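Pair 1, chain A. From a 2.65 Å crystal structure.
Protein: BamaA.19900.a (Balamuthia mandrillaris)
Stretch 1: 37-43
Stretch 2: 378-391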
# COMPACT_ATOMS: atom_id res chain seq x y z
N TYR A 37 -34.17 6.98 -11.52
CA TYR A 37 -32.95 6.70 -12.27
C TYR A 37 -31.76 7.41 -11.63
O TYR A 37 -31.92 8.33 -10.82
CB TYR A 37 -33.06 7.11 -13.74
CG TYR A 37 -33.08 8.59 -14.00
CD1 TYR A 37 -34.27 9.31 -13.92
CD2 TYR A 37 -31.92 9.27 -14.36
CE1 TYR A 37 -34.30 10.67 -14.18
CE2 TYR A 37 -31.94 10.64 -14.62
CZ TYR A 37 -33.14 11.33 -14.52
OH TYR A 37 -33.19 12.68 -14.78
N TYR A 38 -30.56 6.98 -12.01
CA TYR A 38 -29.35 7.43 -11.35
C TYR A 38 -28.30 7.85 -12.37
O TYR A 38 -28.26 7.34 -13.50
CB TYR A 38 -28.82 6.33 -10.43
CG TYR A 38 -29.83 5.94 -9.38
CD1 TYR A 38 -30.84 5.03 -9.67
CD2 TYR A 38 -29.79 6.49 -8.10
CE1 TYR A 38 -31.79 4.68 -8.72
CE2 TYR A 38 -30.73 6.14 -7.14
CZ TYR A 38 -31.73 5.24 -7.46
OH TYR A 38 -32.66 4.88 -6.51
N VAL A 39 -27.45 8.79 -11.97
CA VAL A 39 -26.41 9.37 -12.82
C VAL A 39 -25.06 8.82 -12.41
O VAL A 39 -24.73 8.77 -11.22
CB VAL A 39 -26.41 10.91 -12.73
CG1 VAL A 39 -25.24 11.49 -13.55
CG2 VAL A 39 -27.73 11.48 -13.20
N GLY A 40 -24.26 8.42 -13.39
CA GLY A 40 -22.89 8.02 -13.15
C GLY A 40 -21.95 8.77 -14.08
O GLY A 40 -22.26 8.97 -15.26
N VAL A 41 -20.80 9.18 -13.54
CA VAL A 41 -19.84 9.97 -14.29
C VAL A 41 -18.45 9.39 -14.11
O VAL A 41 -18.04 9.08 -12.98
CB VAL A 41 -19.85 11.46 -13.87
CG1 VAL A 41 -18.96 12.28 -14.81
CG2 VAL A 41 -21.26 11.99 -13.89
N ASP A 42 -17.71 9.27 -15.21
CA ASP A 42 -16.31 8.85 -15.24
C ASP A 42 -15.50 10.06 -15.70
O ASP A 42 -15.45 10.36 -16.90
CB ASP A 42 -16.13 7.65 -16.16
CG ASP A 42 -14.66 7.27 -16.36
OD1 ASP A 42 -13.79 7.73 -15.59
OD2 ASP A 42 -14.37 6.50 -17.31
N ILE A 43 -14.88 10.76 -14.76
CA ILE A 43 -14.07 11.93 -15.08
C ILE A 43 -12.62 11.45 -15.19
O ILE A 43 -11.95 11.22 -14.18
CB ILE A 43 -14.21 13.03 -14.03
CG1 ILE A 43 -15.66 13.52 -13.95
CG2 ILE A 43 -13.28 14.18 -14.38
CD1 ILE A 43 -15.90 14.54 -12.85
N VAL A 378 -15.50 -2.24 -21.60
CA VAL A 378 -16.63 -2.03 -20.72
C VAL A 378 -16.19 -0.99 -19.71
O VAL A 378 -15.05 -1.03 -19.21
CB VAL A 378 -17.10 -3.34 -20.05
CG1 VAL A 378 -15.97 -4.02 -19.31
CG2 VAL A 378 -18.26 -3.08 -19.12
N ASN A 379 -17.02 0.01 -19.45
CA ASN A 379 -16.57 1.10 -18.59
C ASN A 379 -16.88 0.69 -17.16
O ASN A 379 -17.98 0.90 -16.65
CB ASN A 379 -17.19 2.43 -18.99
CG ASN A 379 -16.36 3.61 -18.51
OD1 ASN A 379 -15.68 3.51 -17.49
ND2 ASN A 379 -16.38 4.71 -19.24
N LEU A 380 -15.91 0.05 -16.52
CA LEU A 380 -16.11 -0.43 -15.16
C LEU A 380 -16.29 0.72 -14.20
O LEU A 380 -16.99 0.57 -13.18
CB LEU A 380 -14.92 -1.31 -14.75
CG LEU A 380 -14.86 -2.71 -15.38
CD1 LEU A 380 -13.51 -3.36 -15.11
CD2 LEU A 380 -15.97 -3.59 -14.84
N ASN A 381 -15.69 1.88 -14.49
CA ASN A 381 -15.88 3.06 -13.65
C ASN A 381 -17.34 3.47 -13.59
O ASN A 381 -17.86 3.80 -12.52
CB ASN A 381 -15.04 4.22 -14.19
CG ASN A 381 -13.56 3.92 -14.18
OD1 ASN A 381 -13.14 2.81 -13.83
ND2 ASN A 381 -12.75 4.90 -14.57
N LEU A 382 -18.02 3.46 -14.75
CA LEU A 382 -19.42 3.86 -14.78
C LEU A 382 -20.29 2.87 -14.02
O LEU A 382 -21.20 3.27 -13.30
CB LEU A 382 -19.90 3.99 -16.22
CG LEU A 382 -19.34 5.16 -17.03
CD1 LEU A 382 -19.84 5.07 -18.44
CD2 LEU A 382 -19.74 6.49 -16.41
N HIS A 383 -20.01 1.56 -14.18
CA HIS A 383 -20.73 0.57 -13.39
C HIS A 383 -20.54 0.82 -11.90
O HIS A 383 -21.51 0.80 -11.13
CB HIS A 383 -20.26 -0.85 -13.75
CG HIS A 383 -20.86 -1.39 -15.01
ND1 HIS A 383 -20.19 -1.40 -16.21
CD2 HIS A 383 -22.07 -1.95 -15.25
CE1 HIS A 383 -20.96 -1.94 -17.14
NE2 HIS A 383 -22.11 -2.28 -16.58
N GLY A 384 -19.30 1.07 -11.48
CA GLY A 384 -19.03 1.33 -10.08
C GLY A 384 -19.73 2.58 -9.58
O GLY A 384 -20.40 2.56 -8.54
N ALA A 385 -19.62 3.67 -10.34
CA ALA A 385 -20.29 4.91 -9.94
C ALA A 385 -21.80 4.70 -9.83
O ALA A 385 -22.43 5.24 -8.92
CB ALA A 385 -19.98 6.02 -10.93
N LEU A 386 -22.38 3.91 -10.74
CA LEU A 386 -23.82 3.68 -10.68
C LEU A 386 -24.20 2.77 -9.52
O LEU A 386 -25.30 2.88 -8.99
CB LEU A 386 -24.31 3.11 -12.01
CG LEU A 386 -24.45 4.13 -13.13
CD1 LEU A 386 -24.69 3.45 -14.47
CD2 LEU A 386 -25.57 5.11 -12.83
N TYR A 387 -23.30 1.89 -9.10
CA TYR A 387 -23.55 1.12 -7.90
C TYR A 387 -23.59 2.02 -6.66
O TYR A 387 -24.51 1.91 -5.84
CB TYR A 387 -22.48 0.03 -7.76
CG TYR A 387 -22.48 -0.67 -6.43
CD1 TYR A 387 -23.42 -1.66 -6.14
CD2 TYR A 387 -21.53 -0.37 -5.46
CE1 TYR A 387 -23.42 -2.31 -4.92
CE2 TYR A 387 -21.53 -1.01 -4.24
CZ TYR A 387 -22.47 -1.98 -3.97
OH TYR A 387 -22.47 -2.62 -2.76
N VAL A 388 -22.63 2.94 -6.54
CA VAL A 388 -22.62 3.87 -5.41
C VAL A 388 -23.81 4.82 -5.45
O VAL A 388 -24.41 5.12 -4.41
CB VAL A 388 -21.29 4.65 -5.40
CG1 VAL A 388 -21.33 5.68 -4.28
CG2 VAL A 388 -20.11 3.70 -5.25
N ALA A 389 -24.16 5.32 -6.64
CA ALA A 389 -25.22 6.32 -6.72
C ALA A 389 -26.55 5.81 -6.19
O ALA A 389 -27.41 6.61 -5.81
CB ALA A 389 -25.40 6.78 -8.17
N ARG A 390 -26.73 4.49 -6.14
CA ARG A 390 -27.98 3.92 -5.66
C ARG A 390 -28.10 3.94 -4.14
O ARG A 390 -29.20 3.77 -3.62
CB ARG A 390 -28.14 2.49 -6.19
CG ARG A 390 -28.37 2.43 -7.69
CD ARG A 390 -28.59 1.01 -8.14
NE ARG A 390 -29.20 0.92 -9.46
CZ ARG A 390 -28.53 0.70 -10.59
NH1 ARG A 390 -29.19 0.63 -11.74
NH2 ARG A 390 -27.21 0.54 -10.59
N GLY A 391 -27.00 4.17 -3.42
CA GLY A 391 -27.03 4.27 -1.98
C GLY A 391 -26.77 2.95 -1.28
O GLY A 391 -26.73 2.88 -0.05
OXT GLY A 391 -26.60 1.91 -1.93

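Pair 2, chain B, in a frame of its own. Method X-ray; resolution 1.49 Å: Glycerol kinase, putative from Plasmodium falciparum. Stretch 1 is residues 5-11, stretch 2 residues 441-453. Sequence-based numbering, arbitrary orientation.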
# COMPACT_ATOMS: atom_id res chain seq x y z
N VAL B 5 31.22 11.05 -34.96
CA VAL B 5 30.34 10.98 -33.81
C VAL B 5 31.05 11.16 -32.49
O VAL B 5 32.24 10.99 -32.38
CB VAL B 5 29.55 9.64 -33.76
CG1 VAL B 5 28.59 9.41 -35.04
CG2 VAL B 5 30.51 8.52 -33.55
N ILE B 6 30.24 11.53 -31.50
CA ILE B 6 30.64 11.69 -30.10
C ILE B 6 29.92 10.56 -29.35
O ILE B 6 28.68 10.44 -29.44
CB ILE B 6 30.25 13.04 -29.52
CG1 ILE B 6 30.82 14.19 -30.34
CG2 ILE B 6 30.63 13.14 -27.99
CD1 ILE B 6 30.04 15.48 -30.05
N LEU B 7 30.67 9.76 -28.60
CA LEU B 7 30.01 8.75 -27.71
C LEU B 7 29.76 9.39 -26.34
O LEU B 7 30.71 9.87 -25.71
CB LEU B 7 30.80 7.44 -27.56
CG LEU B 7 30.42 6.39 -26.55
CD1 LEU B 7 28.92 6.03 -26.65
CD2 LEU B 7 31.36 5.20 -26.43
N SER B 8 28.49 9.39 -25.90
CA SER B 8 28.15 9.86 -24.56
C SER B 8 27.64 8.65 -23.77
O SER B 8 26.64 8.03 -24.23
CB SER B 8 27.13 11.02 -24.61
OG SER B 8 26.78 11.38 -23.29
N ILE B 9 28.34 8.29 -22.66
CA ILE B 9 27.92 7.15 -21.85
C ILE B 9 27.19 7.75 -20.63
O ILE B 9 27.77 8.60 -19.89
CB ILE B 9 29.14 6.33 -21.36
CG1 ILE B 9 29.86 5.72 -22.61
CG2 ILE B 9 28.65 5.36 -20.23
CD1 ILE B 9 31.26 5.23 -22.29
N ASP B 10 25.95 7.28 -20.36
CA ASP B 10 25.22 7.66 -19.14
C ASP B 10 24.98 6.37 -18.33
O ASP B 10 24.19 5.53 -18.68
CB ASP B 10 23.92 8.35 -19.53
CG ASP B 10 22.99 8.67 -18.41
OD1 ASP B 10 23.39 8.57 -17.25
OD2 ASP B 10 21.80 9.10 -18.74
N GLN B 11 25.81 6.14 -17.35
CA GLN B 11 25.74 5.00 -16.49
C GLN B 11 24.79 5.41 -15.36
O GLN B 11 25.19 6.07 -14.39
CB GLN B 11 27.16 4.60 -15.99
CG GLN B 11 27.27 3.17 -15.47
CD GLN B 11 26.21 2.86 -14.40
OE1 GLN B 11 26.33 3.29 -13.26
NE2 GLN B 11 25.09 2.27 -14.85
N LYS B 441 14.70 14.69 -24.45
CA LYS B 441 14.46 14.17 -22.97
C LYS B 441 15.77 13.72 -22.24
O LYS B 441 16.01 14.02 -20.92
CB LYS B 441 13.41 13.07 -22.84
N GLU B 442 16.63 13.10 -23.09
CA GLU B 442 17.98 12.59 -22.62
C GLU B 442 19.00 13.70 -22.46
O GLU B 442 20.14 13.56 -22.89
CB GLU B 442 18.53 11.43 -23.45
CG GLU B 442 17.64 10.17 -23.45
CD GLU B 442 17.62 9.36 -22.12
OE1 GLU B 442 18.35 9.65 -21.13
OE2 GLU B 442 16.88 8.33 -22.12
N VAL B 443 18.64 14.74 -21.70
CA VAL B 443 19.51 15.91 -21.58
C VAL B 443 20.79 15.57 -20.77
O VAL B 443 21.85 16.24 -20.95
CB VAL B 443 18.87 17.19 -21.00
CG1 VAL B 443 17.63 17.62 -21.81
CG2 VAL B 443 18.42 17.01 -19.59
N THR B 444 20.71 14.54 -19.90
CA THR B 444 21.95 14.08 -19.22
C THR B 444 23.07 13.69 -20.18
O THR B 444 24.21 14.17 -20.09
CB THR B 444 21.62 12.93 -18.27
OG1 THR B 444 20.77 13.48 -17.23
CG2 THR B 444 22.90 12.34 -17.66
N SER B 445 22.78 12.76 -21.11
CA SER B 445 23.77 12.35 -22.12
C SER B 445 24.21 13.51 -23.00
O SER B 445 25.35 13.57 -23.42
CB SER B 445 23.24 11.22 -22.95
OG SER B 445 22.16 11.63 -23.80
N LEU B 446 23.27 14.44 -23.31
CA LEU B 446 23.59 15.60 -24.14
C LEU B 446 24.65 16.47 -23.45
O LEU B 446 25.62 16.92 -24.11
CB LEU B 446 22.31 16.37 -24.41
CG LEU B 446 22.37 17.53 -25.30
CD1 LEU B 446 22.93 17.19 -26.63
CD2 LEU B 446 20.94 18.14 -25.27
N GLY B 447 24.56 16.66 -22.13
CA GLY B 447 25.56 17.48 -21.48
C GLY B 447 26.99 16.92 -21.53
O GLY B 447 27.95 17.64 -21.73
N ALA B 448 27.11 15.59 -21.45
CA ALA B 448 28.38 14.91 -21.50
C ALA B 448 28.97 14.98 -22.92
O ALA B 448 30.19 15.04 -23.07
CB ALA B 448 28.25 13.45 -21.06
N ALA B 449 28.11 14.94 -23.93
CA ALA B 449 28.59 15.04 -25.32
C ALA B 449 29.09 16.44 -25.53
O ALA B 449 30.07 16.64 -26.21
CB ALA B 449 27.43 14.69 -26.24
N VAL B 450 28.41 17.43 -24.94
CA VAL B 450 28.86 18.83 -25.02
C VAL B 450 30.27 19.00 -24.41
O VAL B 450 31.17 19.61 -25.06
CB VAL B 450 27.81 19.87 -24.44
CG1 VAL B 450 28.44 21.30 -24.26
CG2 VAL B 450 26.50 19.84 -25.31
N LEU B 451 30.46 18.48 -23.20
CA LEU B 451 31.72 18.67 -22.57
C LEU B 451 32.84 17.96 -23.38
O LEU B 451 33.90 18.54 -23.60
CB LEU B 451 31.69 18.17 -21.10
CG LEU B 451 30.84 18.86 -20.06
CD1 LEU B 451 30.72 17.86 -18.84
CD2 LEU B 451 31.43 20.18 -19.72
N ALA B 452 32.61 16.72 -23.80
CA ALA B 452 33.60 15.94 -24.50
C ALA B 452 34.00 16.66 -25.84
O ALA B 452 35.20 16.83 -26.17
CB ALA B 452 33.09 14.55 -24.74
N GLY B 453 32.98 17.07 -26.60
CA GLY B 453 33.21 17.82 -27.81
C GLY B 453 33.95 19.10 -27.67
O GLY B 453 34.79 19.47 -28.48
O HOH W 1 20.72 10.57 -20.81

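A strand laid across a helix can keep one backbone arrangement while its inward-facing side chains change; at some positions bulk lost on one side of the contact is made up on the other, and at others the contact simply becomes smaller. Pairs 1 and 2 illustrate this. In each, a strand runs against a helix from far along the same chain, the two N-to-C directions diverging by 140° in pair 1 and 134° in pair 2, with axes approaching to 6.9 and 7.4 Å. Fourteen central residues superpose with an RMSD of 0.6 Å, and alternate strand residues face the helix in both.

The middle of the strand is the most instructive position. Gly A40 matches Ser B8, their CA atoms falling 0.1 Å apart. In pair 1 the helix supplies the bulk: Leu A386 brings CD2 to 3.6 Å from Gly A40 N, and Leu A382 CD2 lies 3.7 Å from Gly A40 O. A CB on the glycine would sit 2.9 Å from Leu A386 CG, a clash. In pair 2 the leucines are replaced by Ala B449 and Ser B445, and the room is used by Ser B8. Its CB packs 4.0 Å from Ala B449 CB, while its OG donates a hydrogen bond to Ser B445 O at 2.6 Å, tying the strand to a helix carbonyl. Ala A385 and Ala B448 match as well; Ala A385 CB lies 4.2 Å from Gly A40 CA, and Ala B448 CB lies 3.4 Å from Ser B8 OG.

Toward the start of the strand, Tyr A38 matches Ile B6. The tyrosine CB packs 4.1 Å from Ala A389 CB, and the ring reaches on to Arg A390, whose CG lies over one face, 4.0 Å from the centroid of the Tyr A38 ring. Pair 2 has Gly B453 at the arginine's position, and Ile B6 makes a more compact contact, with CG2 4.0 Å from Ala B449 CB and 4.3 Å from Ala B452 CB.

The aspartate is retained: Asp A42 and Asp B10 share the t rotamer, but their surroundings differ. Asn A381 ND2 donates a nearly straight hydrogen bond to Asp A42 OD1 at 3.2 Å, and Asn A379 ND2 adds a weak one to OD2 of the same aspartate at 3.3 Å. The matched residues in pair 2 are Thr B444, whose CG2 merely packs 3.6 Å from Asp B10 OD2, and Glu B442, whose OE1 lies 4.2 Å from that same oxygen. A water bridges these like charges, donating to Asp B10 OD2 (2.8 Å) and Glu B442 OE1 (2.6 Å) while accepting from Ser B445 N (3.0 Å).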